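Side-chain contacts in uncharacterized protein (Bacteroides uniformis, PDB 4JPQ), which is of unknown function but probably binds carbohydrate through a beta-sandwich domain of the family 9 type: residues V51-A56 with G181-C186; S78-R83 with E130-V135; F105-N108 with R112-I115. All coordinates share one frame; numbering follows the deposited sequence.

Contact 1 (V51-A56 with G181-C186); sequences VSFRIA and GNFYKC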
loop_
_atom_site.group_PDB
_atom_site.type_symbol
_atom_site.label_atom_id
_atom_site.label_comp_id
_atom_site.label_asym_id
_atom_site.label_seq_id
_atom_site.Cartn_x
_atom_site.Cartn_y
_atom_site.Cartn_z
ATOM N N VAL A 51 6.602 4.767 10.702
ATOM C CA VAL A 51 5.443 4.422 9.865
ATOM C C VAL A 51 4.664 3.236 10.439
ATOM O O VAL A 51 5.253 2.256 10.891
ATOM C CB VAL A 51 5.887 4.088 8.417
ATOM C CG1 VAL A 51 4.697 3.708 7.529
ATOM C CG2 VAL A 51 6.641 5.270 7.817
ATOM N N SER A 52 3.339 3.344 10.411
ATOM C CA SER A 52 2.451 2.268 10.823
ATOM C C SER A 52 1.280 2.189 9.837
ATOM O O SER A 52 1.011 3.142 9.088
ATOM C CB SER A 52 1.967 2.459 12.263
ATOM O OG SER A 52 1.121 3.580 12.384
ATOM N N PHE A 53 0.617 1.038 9.821
ATOM C CA PHE A 53 -0.530 0.820 8.956
ATOM C C PHE A 53 -1.560 -0.106 9.603
ATOM O O PHE A 53 -1.294 -0.691 10.638
ATOM C CB PHE A 53 -0.075 0.230 7.620
ATOM C CG PHE A 53 0.312 -1.224 7.694
ATOM C CD1 PHE A 53 1.533 -1.603 8.225
ATOM C CD2 PHE A 53 -0.557 -2.217 7.232
ATOM C CE1 PHE A 53 1.893 -2.946 8.301
ATOM C CE2 PHE A 53 -0.207 -3.557 7.299
ATOM C CZ PHE A 53 1.022 -3.924 7.835
ATOM N N ARG A 54 -2.731 -0.216 8.980
ATOM C CA ARG A 54 -3.756 -1.157 9.421
ATOM C C ARG A 54 -4.674 -1.494 8.273
ATOM O O ARG A 54 -4.831 -0.716 7.336
ATOM C CB ARG A 54 -4.548 -0.669 10.617
ATOM C CG ARG A 54 -5.272 0.634 10.398
ATOM C CD ARG A 54 -6.064 1.006 11.624
ATOM N NE ARG A 54 -6.688 2.312 11.459
ATOM C CZ ARG A 54 -7.423 2.931 12.387
ATOM N NH1 ARG A 54 -7.704 2.366 13.567
ATOM N NH2 ARG A 54 -7.932 4.130 12.119
ATOM N N ILE A 55 -5.280 -2.667 8.383
ATOM C CA ILE A 55 -6.056 -3.228 7.317
ATOM C C ILE A 55 -7.306 -3.964 7.815
ATOM O O ILE A 55 -7.297 -4.592 8.872
ATOM C CB ILE A 55 -5.131 -4.136 6.456
ATOM C CG1 ILE A 55 -5.849 -4.592 5.169
ATOM C CG2 ILE A 55 -4.567 -5.315 7.272
ATOM C CD1 ILE A 55 -4.969 -5.350 4.214
ATOM N N ALA A 56 -8.365 -3.883 7.016
ATOM C CA ALA A 56 -9.641 -4.562 7.284
ATOM C C ALA A 56 -10.375 -4.769 5.968
ATOM O O ALA A 56 -9.845 -4.385 4.919
ATOM C CB ALA A 56 -10.476 -3.732 8.220
ATOM N N GLY A 181 0.934 -10.962 0.733
ATOM C CA GLY A 181 1.327 -9.607 0.378
ATOM C C GLY A 181 2.346 -8.970 1.293
ATOM O O GLY A 181 2.878 -9.614 2.204
ATOM N N ASN A 182 2.638 -7.701 1.026
ATOM C CA ASN A 182 3.570 -6.930 1.848
ATOM C C ASN A 182 3.237 -5.440 1.735
ATOM O O ASN A 182 2.492 -5.024 0.818
ATOM C CB ASN A 182 5.021 -7.230 1.415
ATOM C CG ASN A 182 6.041 -7.089 2.546
ATOM O OD1 ASN A 182 5.805 -6.430 3.559
ATOM N ND2 ASN A 182 7.202 -7.715 2.357
ATOM N N PHE A 183 3.777 -4.661 2.674
ATOM C CA PHE A 183 3.533 -3.217 2.742
ATOM C C PHE A 183 4.868 -2.501 2.791
ATOM O O PHE A 183 5.783 -2.970 3.468
ATOM C CB PHE A 183 2.687 -2.878 3.970
ATOM C CG PHE A 183 1.461 -3.743 4.110
ATOM C CD1 PHE A 183 1.552 -4.999 4.707
ATOM C CD2 PHE A 183 0.219 -3.320 3.622
ATOM C CE1 PHE A 183 0.433 -5.814 4.819
ATOM C CE2 PHE A 183 -0.903 -4.132 3.746
ATOM C CZ PHE A 183 -0.796 -5.382 4.337
ATOM N N TYR A 184 4.990 -1.396 2.044
ATOM C CA TYR A 184 6.250 -0.659 1.971
ATOM C C TYR A 184 6.120 0.860 2.052
ATOM O O TYR A 184 5.074 1.433 1.736
ATOM C CB TYR A 184 6.998 -0.960 0.662
ATOM C CG TYR A 184 7.099 -2.398 0.223
ATOM C CD1 TYR A 184 7.793 -3.329 0.985
ATOM C CD2 TYR A 184 6.559 -2.821 -1.002
ATOM C CE1 TYR A 184 7.917 -4.659 0.572
ATOM C CE2 TYR A 184 6.673 -4.143 -1.425
ATOM C CZ TYR A 184 7.366 -5.058 -0.651
ATOM O OH TYR A 184 7.467 -6.359 -1.078
ATOM N N LYS A 185 7.242 1.477 2.434
ATOM C CA LYS A 185 7.445 2.925 2.470
ATOM C C LYS A 185 8.760 3.234 1.746
ATOM O O LYS A 185 9.753 2.509 1.917
ATOM C CB LYS A 185 7.580 3.403 3.896
ATOM C CG LYS A 185 7.913 4.876 4.069
ATOM C CD LYS A 185 6.754 5.796 3.725
ATOM C CE LYS A 185 7.137 7.276 3.820
ATOM N NZ LYS A 185 7.947 7.817 2.693
ATOM N N CYS A 186 8.767 4.317 0.967
ATOM C CA CYS A 186 9.960 4.745 0.240
ATOM C C CYS A 186 9.831 6.174 -0.274
ATOM O O CYS A 186 8.822 6.829 -0.032
ATOM C CB CYS A 186 10.237 3.791 -0.945
ATOM S SG CYS A 186 8.990 3.884 -2.235
#

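Contact 2 (S78-R83 with E130-V135); sequences SGDNGR and EVLGMV. With SO4 (sulfate ion), chain D.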
loop_
_atom_site.group_PDB
_atom_site.type_symbol
_atom_site.label_atom_id
_atom_site.label_comp_id
_atom_site.label_asym_id
_atom_site.label_seq_id
_atom_site.Cartn_x
_atom_site.Cartn_y
_atom_site.Cartn_z
ATOM N N SER A 78 2.548 14.037 -11.825
ATOM C CA SER A 78 1.383 14.805 -12.308
ATOM C C SER A 78 0.098 14.005 -12.510
ATOM O O SER A 78 -0.983 14.597 -12.535
ATOM C CB SER A 78 1.724 15.590 -13.582
ATOM O OG SER A 78 2.056 14.716 -14.636
ATOM N N GLY A 79 0.200 12.691 -12.686
ATOM C CA GLY A 79 -0.989 11.848 -12.868
ATOM C C GLY A 79 -0.841 10.454 -12.307
ATOM O O GLY A 79 0.232 10.080 -11.824
ATOM N N ASP A 80 -1.945 9.702 -12.349
ATOM C CA ASP A 80 -1.950 8.306 -11.919
ATOM C C ASP A 80 -1.036 7.534 -12.853
ATOM O O ASP A 80 -0.805 7.942 -13.999
ATOM C CB ASP A 80 -3.361 7.694 -11.910
ATOM C CG ASP A 80 -4.258 8.250 -10.807
ATOM O OD1 ASP A 80 -3.798 8.994 -9.904
ATOM O OD2 ASP A 80 -5.458 7.929 -10.857
ATOM N N ASN A 81 -0.488 6.442 -12.331
ATOM C CA ASN A 81 0.528 5.642 -13.022
ATOM C C ASN A 81 1.808 6.430 -13.326
ATOM O O ASN A 81 2.587 6.058 -14.194
ATOM C CB ASN A 81 -0.013 4.940 -14.283
ATOM C CG ASN A 81 -1.074 3.897 -13.980
ATOM O OD1 ASN A 81 -1.144 3.345 -12.874
ATOM N ND2 ASN A 81 -1.871 3.567 -14.999
ATOM N N GLY A 82 2.058 7.471 -12.537
ATOM C CA GLY A 82 3.255 8.263 -12.656
ATOM C C GLY A 82 4.373 7.612 -11.856
ATOM O O GLY A 82 4.232 6.505 -11.337
ATOM N N ARG A 83 5.452 8.366 -11.682
ATOM C CA ARG A 83 6.695 7.921 -11.039
ATOM C C ARG A 83 6.602 8.184 -9.533
ATOM O O ARG A 83 7.421 8.886 -8.949
ATOM C CB ARG A 83 7.884 8.627 -11.750
ATOM C CG ARG A 83 7.890 8.378 -13.277
ATOM C CD ARG A 83 8.872 9.226 -14.073
ATOM N NE ARG A 83 10.223 9.071 -13.557
ATOM C CZ ARG A 83 11.021 8.019 -13.758
ATOM N NH1 ARG A 83 10.624 6.965 -14.459
ATOM N NH2 ARG A 83 12.243 8.016 -13.228
ATOM N N GLU A 130 -10.330 3.245 -15.803
ATOM C CA GLU A 130 -11.514 2.615 -15.188
ATOM C C GLU A 130 -11.128 1.936 -13.853
ATOM O O GLU A 130 -11.776 2.162 -12.822
ATOM C CB GLU A 130 -12.132 1.599 -16.179
ATOM C CG GLU A 130 -13.443 0.925 -15.768
ATOM C CD GLU A 130 -14.663 1.845 -15.756
ATOM O OE1 GLU A 130 -14.725 2.824 -16.540
ATOM O OE2 GLU A 130 -15.593 1.563 -14.965
ATOM N N VAL A 131 -10.033 1.169 -13.880
ATOM C CA VAL A 131 -9.527 0.438 -12.703
ATOM C C VAL A 131 -8.918 1.396 -11.669
ATOM O O VAL A 131 -9.112 1.207 -10.466
ATOM C CB VAL A 131 -8.510 -0.658 -13.106
ATOM C CG1 VAL A 131 -7.926 -1.358 -11.877
ATOM C CG2 VAL A 131 -9.157 -1.685 -14.032
ATOM N N LEU A 132 -8.164 2.398 -12.126
ATOM C CA LEU A 132 -7.626 3.433 -11.218
ATOM C C LEU A 132 -8.776 4.162 -10.522
ATOM O O LEU A 132 -8.687 4.444 -9.318
ATOM C CB LEU A 132 -6.761 4.437 -11.974
ATOM C CG LEU A 132 -5.433 3.886 -12.491
ATOM C CD1 LEU A 132 -4.903 4.768 -13.618
ATOM C CD2 LEU A 132 -4.423 3.738 -11.354
ATOM N N GLY A 133 -9.845 4.427 -11.297
ATOM C CA GLY A 133 -11.085 5.036 -10.822
ATOM C C GLY A 133 -11.820 4.224 -9.763
ATOM O O GLY A 133 -12.547 4.798 -8.963
HETATM N N MSE A 134 -11.663 2.900 -9.777
HETATM C CA MSE A 134 -12.261 2.027 -8.755
HETATM C C MSE A 134 -11.647 2.221 -7.379
HETATM O O MSE A 134 -12.356 2.112 -6.378
HETATM C CB MSE A 134 -12.112 0.536 -9.103
HETATM C CG MSE A 134 -13.016 0.052 -10.215
HETATM SE SE MSE A 134 -12.360 -1.723 -10.792
HETATM C CE MSE A 134 -13.409 -1.731 -12.461
ATOM N N VAL A 135 -10.349 2.510 -7.313
ATOM C CA VAL A 135 -9.644 2.631 -6.023
ATOM C C VAL A 135 -9.835 4.024 -5.460
ATOM O O VAL A 135 -9.279 4.990 -5.978
ATOM C CB VAL A 135 -8.138 2.314 -6.126
ATOM C CG1 VAL A 135 -7.475 2.439 -4.756
ATOM C CG2 VAL A 135 -7.924 0.916 -6.700
HETATM S S SO4 D . 4.745 11.766 -13.687
HETATM O O1 SO4 D . 5.309 11.229 -14.951
HETATM O O2 SO4 D . 5.050 13.219 -13.544
HETATM O O3 SO4 D . 3.261 11.553 -13.638
HETATM O O4 SO4 D . 5.428 11.055 -12.583
#

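Contact 3 (F105-N108 with R112-I115); sequences FECN and RLLI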
loop_
_atom_site.group_PDB
_atom_site.type_symbol
_atom_site.label_atom_id
_atom_site.label_comp_id
_atom_site.label_asym_id
_atom_site.label_seq_id
_atom_site.Cartn_x
_atom_site.Cartn_y
_atom_site.Cartn_z
ATOM N N PHE A 105 0.117 -1.690 -5.531
ATOM C CA PHE A 105 -0.617 -0.447 -5.396
ATOM C C PHE A 105 0.347 0.511 -4.723
ATOM O O PHE A 105 0.631 0.348 -3.541
ATOM C CB PHE A 105 -1.861 -0.644 -4.522
ATOM C CG PHE A 105 -2.860 -1.596 -5.100
ATOM C CD1 PHE A 105 -2.717 -2.963 -4.910
ATOM C CD2 PHE A 105 -3.961 -1.128 -5.803
ATOM C CE1 PHE A 105 -3.648 -3.845 -5.427
ATOM C CE2 PHE A 105 -4.895 -2.013 -6.328
ATOM C CZ PHE A 105 -4.740 -3.368 -6.140
ATOM N N GLU A 106 0.866 1.475 -5.481
ATOM C CA GLU A 106 1.816 2.460 -4.967
ATOM C C GLU A 106 1.119 3.805 -5.040
ATOM O O GLU A 106 0.612 4.177 -6.097
ATOM C CB GLU A 106 3.097 2.433 -5.802
ATOM C CG GLU A 106 3.732 1.044 -5.889
ATOM C CD GLU A 106 5.061 0.993 -6.628
ATOM O OE1 GLU A 106 5.702 2.034 -6.823
ATOM O OE2 GLU A 106 5.482 -0.119 -7.009
ATOM N N CYS A 107 1.089 4.526 -3.922
ATOM C CA CYS A 107 0.377 5.808 -3.835
ATOM C C CYS A 107 1.234 6.874 -3.154
ATOM O O CYS A 107 1.743 6.636 -2.045
ATOM C CB CYS A 107 -0.908 5.575 -3.055
ATOM S SG CYS A 107 -2.158 6.834 -3.316
ATOM N N ASN A 108 1.460 8.014 -3.819
ATOM C CA ASN A 108 2.256 9.090 -3.186
ATOM C C ASN A 108 1.398 9.846 -2.195
ATOM O O ASN A 108 0.160 9.728 -2.219
ATOM C CB ASN A 108 2.987 10.025 -4.179
ATOM C CG ASN A 108 2.070 10.949 -4.983
ATOM O OD1 ASN A 108 0.877 11.082 -4.732
ATOM N ND2 ASN A 108 2.666 11.630 -5.962
ATOM N N ARG A 112 -1.803 10.511 -5.783
ATOM C CA ARG A 112 -1.568 9.938 -7.116
ATOM C C ARG A 112 -1.256 8.462 -6.893
ATOM O O ARG A 112 -0.428 8.135 -6.017
ATOM C CB ARG A 112 -0.363 10.562 -7.815
ATOM C CG ARG A 112 -0.396 12.044 -8.101
ATOM C CD ARG A 112 -1.530 12.476 -9.025
ATOM N NE ARG A 112 -2.680 12.968 -8.265
ATOM C CZ ARG A 112 -2.760 14.170 -7.666
ATOM N NH1 ARG A 112 -1.740 15.050 -7.673
ATOM N NH2 ARG A 112 -3.874 14.490 -7.009
ATOM N N LEU A 113 -1.877 7.599 -7.700
ATOM C CA LEU A 113 -1.744 6.139 -7.572
ATOM C C LEU A 113 -1.228 5.450 -8.827
ATOM O O LEU A 113 -1.577 5.825 -9.947
ATOM C CB LEU A 113 -3.117 5.554 -7.260
ATOM C CG LEU A 113 -3.380 4.041 -7.188
ATOM C CD1 LEU A 113 -2.708 3.413 -5.981
ATOM C CD2 LEU A 113 -4.882 3.785 -7.155
ATOM N N LEU A 114 -0.434 4.409 -8.596
ATOM C CA LEU A 114 0.096 3.516 -9.625
ATOM C C LEU A 114 -0.350 2.099 -9.262
ATOM O O LEU A 114 -0.246 1.696 -8.082
ATOM C CB LEU A 114 1.621 3.548 -9.640
ATOM C CG LEU A 114 2.377 2.456 -10.422
ATOM C CD1 LEU A 114 2.235 2.672 -11.910
ATOM C CD2 LEU A 114 3.842 2.425 -10.037
ATOM N N ILE A 115 -0.838 1.366 -10.265
ATOM C CA ILE A 115 -1.197 -0.042 -10.112
ATOM C C ILE A 115 -0.646 -0.816 -11.300
ATOM O O ILE A 115 -0.830 -0.391 -12.435
ATOM C CB ILE A 115 -2.718 -0.331 -10.095
ATOM C CG1 ILE A 115 -3.478 0.570 -9.132
ATOM C CG2 ILE A 115 -2.970 -1.794 -9.703
ATOM C CD1 ILE A 115 -4.990 0.414 -9.224
HETATM O O HOH W 1 1.450 14.434 -7.050
#

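Contact 1 (V51-A56 with G181-C186)
Lys185, whose aliphatic stem lies across Val51, has its ammonium nitrogen gripped by three groups. NZ donates to Cys186 O at 3.0 Å, approaching from above the carbonyl plane, forms a salt bridge with Glu70 and meets NE2 of His194. Bends at chi2 (72°) and chi4 carry the charged end away from strand 51-56 and leave only carbon facing it, with CG 4.0 Å from Val51 CG2. A long side chain suits this place because it is greasy where it passes the core and charged where it reaches Glu70 and the Cys186 carbonyl.

The centre of the contact is a face-to-face stack of Phe53 on Phe183, with ring centroids 4.1 Å apart and planes inclined by 30°. Phe53 CE2 sits over the middle of the Phe183 ring, whereas Phe183 CG lies toward the rim of the Phe53 ring. Ile55 adds its outermost methyl at the edge of the same phenylalanine, CD1 lying 4.2 Å from Phe183 CZ. Trp198 meets both rings edge-to-face, extending the aromatic cluster. Beside the stack, Asn182 OD1 accepts the Phe183 backbone N at 2.8 Å and also a bond from Ser199 N.

No hydrogen bond joins the two strands: their axes pass 8.9 Å apart, their directions differ by 147°, and inward-pointing side chains make every contact. Such packing of strands from facing layers is characteristic of the beta-sandwich fold of family 9 carbohydrate-binding domains.

Contact 2 (S78-R83 with E130-V135)
Van der Waals packing rests on Leu132, which projects from helix 129-134 against Asp80 and Asn81. Its CG, anti to the carbonyl carbon (chi1 -69°), sends the fork toward the turn. Both methyls take part: CD1 lies 3.7 Å from Asp80 CB and 3.5 Å from Asn81 ND2, while CD2 comes 3.6 Å from Asn81 OD1. The leucine and aspartate side chains run past each other in opposite directions, so the leucine meets mainly the methylene of Asp80. A branched aliphatic residue suits the site, since its fork spans both neighbours, and the leucine also rests on Ile115.

Asp80 and Asn81 are the two central residues of a type II beta turn from Gly79 to Gly82, closed by a weak bond from Gly82 N to Gly79 O at 3.3 Å. The third position takes a left-handed backbone (phi 61°), which asparagine tolerates well. The turn belongs to the loop after strand 72-75 and before strand 89-95 and lies between the helix and strand 113-118 of the beta-sandwich.

Polar bonding fixes the ends of both turn side chains. Asp80 OD1 pairs with Arg137 and accepts from Leu113 N; Asn81 gives ND2 to Ala127 O and receives Ile115 N on OD1. An alanine at Asn81 is likely to leave that carbonyl and that amide without their mates and to open a gap beside the Leu132 methyls.

Anion binding occupies the side of the loop remote from the helix, where backbone amides hold a sulfate, probably from the crystallisation liquor. Arg83 N donates to O4 of the ion at 2.8 Å, nearly straight at 177°, and Ser78 N to O2 at 3.1 Å. Gly82 lets the ion approach; a beta carbon there would collide with sulfate O3.

Contact 3 (F105-N108 with R112-I115)
Ile115 lies over one face of the Phe105 ring, its CG2 4.2 Å from the ring centroid in a CH-pi contact displaced toward the rim. CG1 and CD1 of the isoleucine meet the ring at CD2 and CE2; with CG anti to the carbonyl carbon (chi1 -63°), the Phe105 ring comes beside the isoleucine. This pair belongs to the beta hairpin of strands 102-108 and 113-118. On the same face Leu113 brings CD1 to 4.1 Å from Cys107 CB; the small cysteine side chain suits a place facing a leucine across the non-hydrogen-bonded pair.

On the other face Glu106 and Leu114 run side by side, the CD2 methyl meeting OE1 at 3.7 Å, while OE2 is bound by Asn104. They form a hydrogen-bonded antiparallel pair, with Glu106 N to Leu114 O at 2.8 Å and Leu114 N to Glu106 O at 2.7 Å.

Toward the turn, Asn108 N donates to Arg112 O. An asparagine suits the strand end because its OD1 can accept the Arg112 backbone N (2.9 Å), which reaches it tilted 34° from the carbonyl plane. Beyond, one water accepts from Asn108 ND2 at 3.2 Å and, weakly, from Arg112 NH1.

In the fold
Contacts 1 and 3 are buried, whereas contact 2 lies nearer the surface, its centre about 14 Å from the centre of the chain. Contact 1 joins strands distant in sequence by aromatic packing without a bond between them; contact 3 joins hairpin neighbours by backbone ladder and side chains together. Contact 2 brings a loop and a helix together through one leucine and relies on polar bonds to its surroundings. Contacts 2 and 3 touch, their centres about 7 Å apart: Asn81 N lies 2.7 Å from Leu113 O, a probable hydrogen bond, by which the turn appears to add to the bonding of strand 113-118. Contact 1 touches neither, its nearest atoms being about 6 Å from contact 3.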